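Long-range contacts in antitoxin RnlB (Escherichia coli, PDB 6Y2P), which inhibits the endonuclease activity of its cognate toxin RnlA as the labile antitoxin of a type II toxin-antitoxin system: residues Phe22-Ser27 and Phe50-Ala55; Glu3-Asn8 and Val16-Gly21. One frame throughout, in Å; residues are numbered along the deposited sequence.

Contact 1. Residues Phe22-Ser27 and Phe50-Ala55; sequences FENPLS and FDLLCA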
loop_
_atom_site.group_PDB
_atom_site.type_symbol
_atom_site.label_atom_id
_atom_site.label_comp_id
_atom_site.label_asym_id
_atom_site.label_seq_id
_atom_site.Cartn_x
_atom_site.Cartn_y
_atom_site.Cartn_z
ATOM N N PHE C 22 5.147 -19.848 16.989
ATOM C CA PHE C 22 5.071 -19.256 15.640
ATOM C C PHE C 22 5.594 -20.171 14.526
ATOM O O PHE C 22 5.351 -19.882 13.348
ATOM C CB PHE C 22 5.826 -17.922 15.570
ATOM C CG PHE C 22 7.339 -18.053 15.746
ATOM C CD1 PHE C 22 7.892 -18.031 17.000
ATOM C CD2 PHE C 22 8.199 -18.191 14.645
ATOM C CE1 PHE C 22 9.287 -18.099 17.183
ATOM C CE2 PHE C 22 9.601 -18.286 14.816
ATOM C CZ PHE C 22 10.129 -18.233 16.087
ATOM N N GLU C 23 6.348 -21.214 14.841
ATOM C CA GLU C 23 6.831 -22.122 13.814
ATOM C C GLU C 23 5.722 -23.036 13.306
ATOM O O GLU C 23 4.891 -23.522 14.071
ATOM C CB GLU C 23 8.002 -22.949 14.347
ATOM C CG GLU C 23 9.253 -22.112 14.625
ATOM C CD GLU C 23 10.292 -22.868 15.428
ATOM O OE1 GLU C 23 11.392 -23.103 14.902
ATOM O OE2 GLU C 23 10.009 -23.232 16.586
ATOM N N ASN C 24 5.735 -23.301 12.010
ATOM C CA ASN C 24 4.712 -24.145 11.409
ATOM C C ASN C 24 5.072 -25.623 11.577
ATOM O O ASN C 24 6.102 -26.064 11.042
ATOM C CB ASN C 24 4.560 -23.813 9.938
ATOM C CG ASN C 24 3.213 -24.224 9.400
ATOM O OD1 ASN C 24 2.741 -25.336 9.693
ATOM N ND2 ASN C 24 2.563 -23.325 8.596
ATOM N N PRO C 25 4.233 -26.432 12.244
ATOM C CA PRO C 25 4.591 -27.850 12.457
ATOM C C PRO C 25 4.822 -28.616 11.172
ATOM O O PRO C 25 5.472 -29.663 11.219
ATOM C CB PRO C 25 3.393 -28.427 13.230
ATOM C CG PRO C 25 2.629 -27.272 13.710
ATOM C CD PRO C 25 2.896 -26.114 12.771
ATOM N N LEU C 26 4.262 -28.172 10.041
ATOM C CA LEU C 26 4.402 -28.884 8.769
ATOM C C LEU C 26 5.803 -28.768 8.159
ATOM O O LEU C 26 6.094 -29.443 7.158
ATOM C CB LEU C 26 3.351 -28.384 7.781
ATOM C CG LEU C 26 1.962 -28.855 8.204
ATOM C CD1 LEU C 26 0.859 -28.107 7.473
ATOM C CD2 LEU C 26 1.817 -30.372 8.045
ATOM N N SER C 27 6.674 -27.954 8.750
ATOM C CA SER C 27 8.089 -27.965 8.430
ATOM C C SER C 27 8.839 -29.037 9.242
ATOM O O SER C 27 10.042 -29.238 9.038
ATOM C CB SER C 27 8.692 -26.595 8.680
ATOM O OG SER C 27 9.240 -26.523 9.992
ATOM N N PHE C 50 -4.570 -30.673 11.311
ATOM C CA PHE C 50 -3.583 -29.761 11.880
ATOM C C PHE C 50 -4.283 -28.453 12.247
ATOM O O PHE C 50 -4.955 -27.843 11.392
ATOM C CB PHE C 50 -2.466 -29.428 10.874
ATOM C CG PHE C 50 -1.400 -30.462 10.759
ATOM C CD1 PHE C 50 -1.535 -31.514 9.867
ATOM C CD2 PHE C 50 -0.238 -30.361 11.502
ATOM C CE1 PHE C 50 -0.544 -32.464 9.740
ATOM C CE2 PHE C 50 0.768 -31.311 11.398
ATOM C CZ PHE C 50 0.615 -32.370 10.521
ATOM N N ASP C 51 -4.102 -28.011 13.490
ATOM C CA ASP C 51 -4.489 -26.666 13.921
ATOM C C ASP C 51 -3.252 -25.759 13.942
ATOM O O ASP C 51 -2.351 -25.947 14.762
ATOM C CB ASP C 51 -5.144 -26.713 15.301
ATOM C CG ASP C 51 -5.441 -25.331 15.857
ATOM O OD1 ASP C 51 -5.210 -24.319 15.148
ATOM O OD2 ASP C 51 -5.943 -25.254 16.987
ATOM N N LEU C 52 -3.197 -24.763 13.061
ATOM C CA LEU C 52 -1.985 -23.962 12.969
ATOM C C LEU C 52 -2.111 -22.585 13.618
ATOM O O LEU C 52 -1.296 -21.684 13.312
ATOM C CB LEU C 52 -1.572 -23.828 11.507
ATOM C CG LEU C 52 -1.566 -25.115 10.662
ATOM C CD1 LEU C 52 -1.306 -24.816 9.171
ATOM C CD2 LEU C 52 -0.503 -26.079 11.161
ATOM N N LEU C 53 -3.047 -22.433 14.570
ATOM C CA LEU C 53 -3.390 -21.113 15.112
ATOM C C LEU C 53 -2.154 -20.331 15.561
ATOM O O LEU C 53 -1.993 -19.154 15.211
ATOM C CB LEU C 53 -4.360 -21.252 16.280
ATOM C CG LEU C 53 -4.572 -19.923 17.019
ATOM C CD1 LEU C 53 -5.358 -19.025 16.109
ATOM C CD2 LEU C 53 -5.235 -20.037 18.396
ATOM N N CYS C 54 -1.244 -20.976 16.298
ATOM C CA CYS C 54 -0.125 -20.207 16.824
ATOM C C CYS C 54 0.920 -19.873 15.763
ATOM O O CYS C 54 1.678 -18.910 15.936
ATOM C CB CYS C 54 0.581 -20.996 17.935
ATOM S SG CYS C 54 -0.402 -21.232 19.473
ATOM N N ALA C 55 0.849 -20.481 14.589
ATOM C CA ALA C 55 1.747 -20.038 13.546
ATOM C C ALA C 55 1.051 -19.145 12.538
ATOM O O ALA C 55 1.677 -18.246 11.958
ATOM C CB ALA C 55 2.342 -21.249 12.827
#
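With CG anti to the carbonyl carbon in both, Leu26 and Phe50 reach tip to tip: the CD2 methyl of Leu26 sits over one face of the Phe50 ring, 3.6 Å from CD2 to the ring centroid and 18° off the normal, a CH-pi contact. Pro25 approaches the same ring at its edge, with CB 4.3 Å from Phe50 CE2. Next to it, Leu52 crosses Asn24 and Pro25 obliquely, its CD2 3.6 Å from Asn24 OD1 and 3.8 Å from Pro25 CD. Asn24 has CG anti to its backbone N (chi1 -158°), and OD1 accepts a nearly straight bond from Leu26 N (3.2 Å, 168°), the donor standing above the amide plane. This Asx turn leads into the short 3-10 turn Pro25-Ser27, within the beta-alpha-beta connection from strand 13-19 through helix 29-39 to its parallel neighbour 46-51. Across from Phe22, the Ala55 methyl packs against backbone, CB 3.3 Å from Phe22 O, while Phe22 CA-H points at Cys54 O. No conventional hydrogen bond joins the segments. Phe22, Asn24, Leu26 and Leu52 also touch a chain of another protein in the assembly, probably RnlA; Asn24 ND2 makes a weak hydrogen bond to its backbone.

Contact 2. Residues Glu3-Asn8 and Val16-Gly21; sequences EITGIN and VVMATG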
loop_
_atom_site.group_PDB
_atom_site.type_symbol
_atom_site.label_atom_id
_atom_site.label_comp_id
_atom_site.label_asym_id
_atom_site.label_seq_id
_atom_site.Cartn_x
_atom_site.Cartn_y
_atom_site.Cartn_z
ATOM N N GLU C 3 1.935 -30.377 19.336
ATOM C CA GLU C 3 1.329 -31.168 20.402
ATOM C C GLU C 3 0.183 -31.968 19.808
ATOM O O GLU C 3 -0.695 -31.401 19.147
ATOM C CB GLU C 3 0.790 -30.300 21.537
ATOM C CG GLU C 3 -0.096 -31.068 22.528
ATOM C CD GLU C 3 -0.093 -30.441 23.917
ATOM O OE1 GLU C 3 0.444 -29.318 24.043
ATOM O OE2 GLU C 3 -0.602 -31.069 24.879
ATOM N N ILE C 4 0.215 -33.282 20.001
ATOM C CA ILE C 4 -0.929 -34.105 19.631
ATOM C C ILE C 4 -2.002 -33.994 20.704
ATOM O O ILE C 4 -1.802 -34.409 21.851
ATOM C CB ILE C 4 -0.500 -35.556 19.375
ATOM C CG1 ILE C 4 0.295 -35.565 18.077
ATOM C CG2 ILE C 4 -1.715 -36.446 19.191
ATOM C CD1 ILE C 4 1.719 -35.969 18.208
ATOM N N THR C 5 -3.148 -33.416 20.334
ATOM C CA THR C 5 -4.251 -33.190 21.265
ATOM C C THR C 5 -5.269 -34.320 21.248
ATOM O O THR C 5 -5.896 -34.586 22.279
ATOM C CB THR C 5 -4.951 -31.867 20.939
ATOM O OG1 THR C 5 -5.350 -31.859 19.566
ATOM C CG2 THR C 5 -4.021 -30.689 21.204
ATOM N N GLY C 6 -5.422 -35.016 20.122
ATOM C CA GLY C 6 -6.377 -36.110 20.050
ATOM C C GLY C 6 -5.893 -37.215 19.140
ATOM O O GLY C 6 -5.191 -36.978 18.151
ATOM N N ILE C 7 -6.275 -38.438 19.497
ATOM C CA ILE C 7 -5.849 -39.669 18.846
ATOM C C ILE C 7 -7.082 -40.541 18.687
ATOM O O ILE C 7 -7.821 -40.751 19.656
ATOM C CB ILE C 7 -4.760 -40.392 19.673
ATOM C CG1 ILE C 7 -3.373 -39.989 19.191
ATOM C CG2 ILE C 7 -4.898 -41.891 19.601
ATOM N N ASN C 8 -7.326 -41.042 17.479
ATOM C CA ASN C 8 -8.436 -41.976 17.254
ATOM C C ASN C 8 -7.940 -43.151 16.420
ATOM O O ASN C 8 -7.874 -43.057 15.193
ATOM C CB ASN C 8 -9.628 -41.293 16.579
ATOM C CG ASN C 8 -10.683 -40.826 17.575
ATOM O OD1 ASN C 8 -11.880 -41.101 17.414
ATOM N ND2 ASN C 8 -10.240 -40.112 18.611
ATOM N N VAL C 16 -4.899 -35.324 15.823
ATOM C CA VAL C 16 -5.025 -33.870 15.728
ATOM C C VAL C 16 -3.720 -33.257 16.219
ATOM O O VAL C 16 -3.303 -33.491 17.362
ATOM C CB VAL C 16 -6.203 -33.322 16.552
ATOM C CG1 VAL C 16 -6.278 -31.822 16.381
ATOM C CG2 VAL C 16 -7.506 -33.962 16.157
ATOM N N VAL C 17 -3.101 -32.448 15.378
ATOM C CA VAL C 17 -1.781 -31.883 15.611
ATOM C C VAL C 17 -1.936 -30.382 15.730
ATOM O O VAL C 17 -2.399 -29.724 14.790
ATOM C CB VAL C 17 -0.817 -32.199 14.461
ATOM C CG1 VAL C 17 0.569 -31.695 14.795
ATOM C CG2 VAL C 17 -0.817 -33.694 14.146
ATOM N N MET C 18 -1.516 -29.837 16.853
ATOM C CA MET C 18 -1.626 -28.420 17.137
ATOM C C MET C 18 -0.243 -27.768 17.191
ATOM O O MET C 18 0.691 -28.324 17.773
ATOM C CB MET C 18 -2.331 -28.249 18.459
ATOM C CG MET C 18 -2.289 -26.867 18.973
ATOM S SD MET C 18 -3.569 -26.779 20.203
ATOM C CE MET C 18 -2.880 -25.635 21.378
ATOM N N ALA C 19 -0.105 -26.593 16.589
ATOM C CA ALA C 19 1.141 -25.851 16.719
ATOM C C ALA C 19 1.244 -25.206 18.107
ATOM O O ALA C 19 0.251 -24.729 18.671
ATOM C CB ALA C 19 1.253 -24.788 15.631
ATOM N N THR C 20 2.477 -25.156 18.632
ATOM C CA THR C 20 2.779 -24.642 19.967
ATOM C C THR C 20 3.506 -23.295 19.977
ATOM O O THR C 20 3.900 -22.841 21.053
ATOM C CB THR C 20 3.641 -25.672 20.717
ATOM O OG1 THR C 20 4.881 -25.855 20.011
ATOM C CG2 THR C 20 2.930 -27.013 20.879
ATOM N N GLY C 21 3.567 -22.592 18.851
ATOM C CA GLY C 21 4.318 -21.347 18.754
ATOM C C GLY C 21 4.268 -20.820 17.330
ATOM O O GLY C 21 3.461 -21.289 16.532
#
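Four backbone hydrogen bonds tie Glu3-Asn8 to Val16-Gly21. Glu3 and Met18 form an antiparallel hydrogen-bonded pair: Glu3 N gives to Met18 O in the carbonyl plane at 2.9 Å, and Met18 N gives back to Glu3 O, more straight at 165° but from above that carbonyl's plane. Ile4 and Val17 follow as a non-hydrogen-bonded pair, with Ile4 CG1 4.5 Å from Val17 CG2 on the other face. Beyond them Thr5 N donates to Val16 O at 3.0 Å, and Val16 N closes on Gly6 O at 2.9 Å, so both Thr5 and Gly6 lie opposite the single residue Val16.

The side chain of Thr5 works at this step. Its OG1 stands between the backbone N and the carbonyl carbon (chi1 54°), which brings it 3.3 Å from Val16 CG1 and lets it add a weak bond to Val16 O. Its CG2, anti to the carbonyl carbon, meets Met18 CB at 4.0 Å, the two side chains crossing at about a right angle. At the far end, Thr20 CG2 comes within 4.0 Å of Glu3 CB.

Further out, Leu94 of helix 88-99 packs on both Thr5 and Met18. Tyr104 touches Met18 and Thr20, and its OH is hydrogen-bonded to Glu3 OE1 at the end of the extended glutamate chain. On the opposite face Val17 rests on Ile48 and Phe50 of the next strand. The contact is a beta hairpin whose first strand is outermost in this chain's mixed sheet; Thr5, with its helix-like backbone (psi -29°), and Gly6 both face Val16, consistent with a classic beta bulge in that strand.

How the contacts relate
Contact 2 comes first along the chain and closes just before contact 1 opens, since Gly21 runs directly into Phe22; their centres lie 10 Å apart. They share the mixed sheet, in which strand 13-19 stands between 2-7, its antiparallel hairpin partner, and 46-51, its parallel neighbour. Asp51 bridges them by probable hydrogen bonds, its N 2.7 Å from Val17 O and its O 3.0 Å from Ala19 N. The hairpin touches no other chain of the assembly, whereas contact 1, where the loop after strand 13-19 meets the end of strand 46-51 and the start of helix 53-56, reaches another protein; the partner-facing loop thus leaves from the sheet's second strand, beside the edge strand.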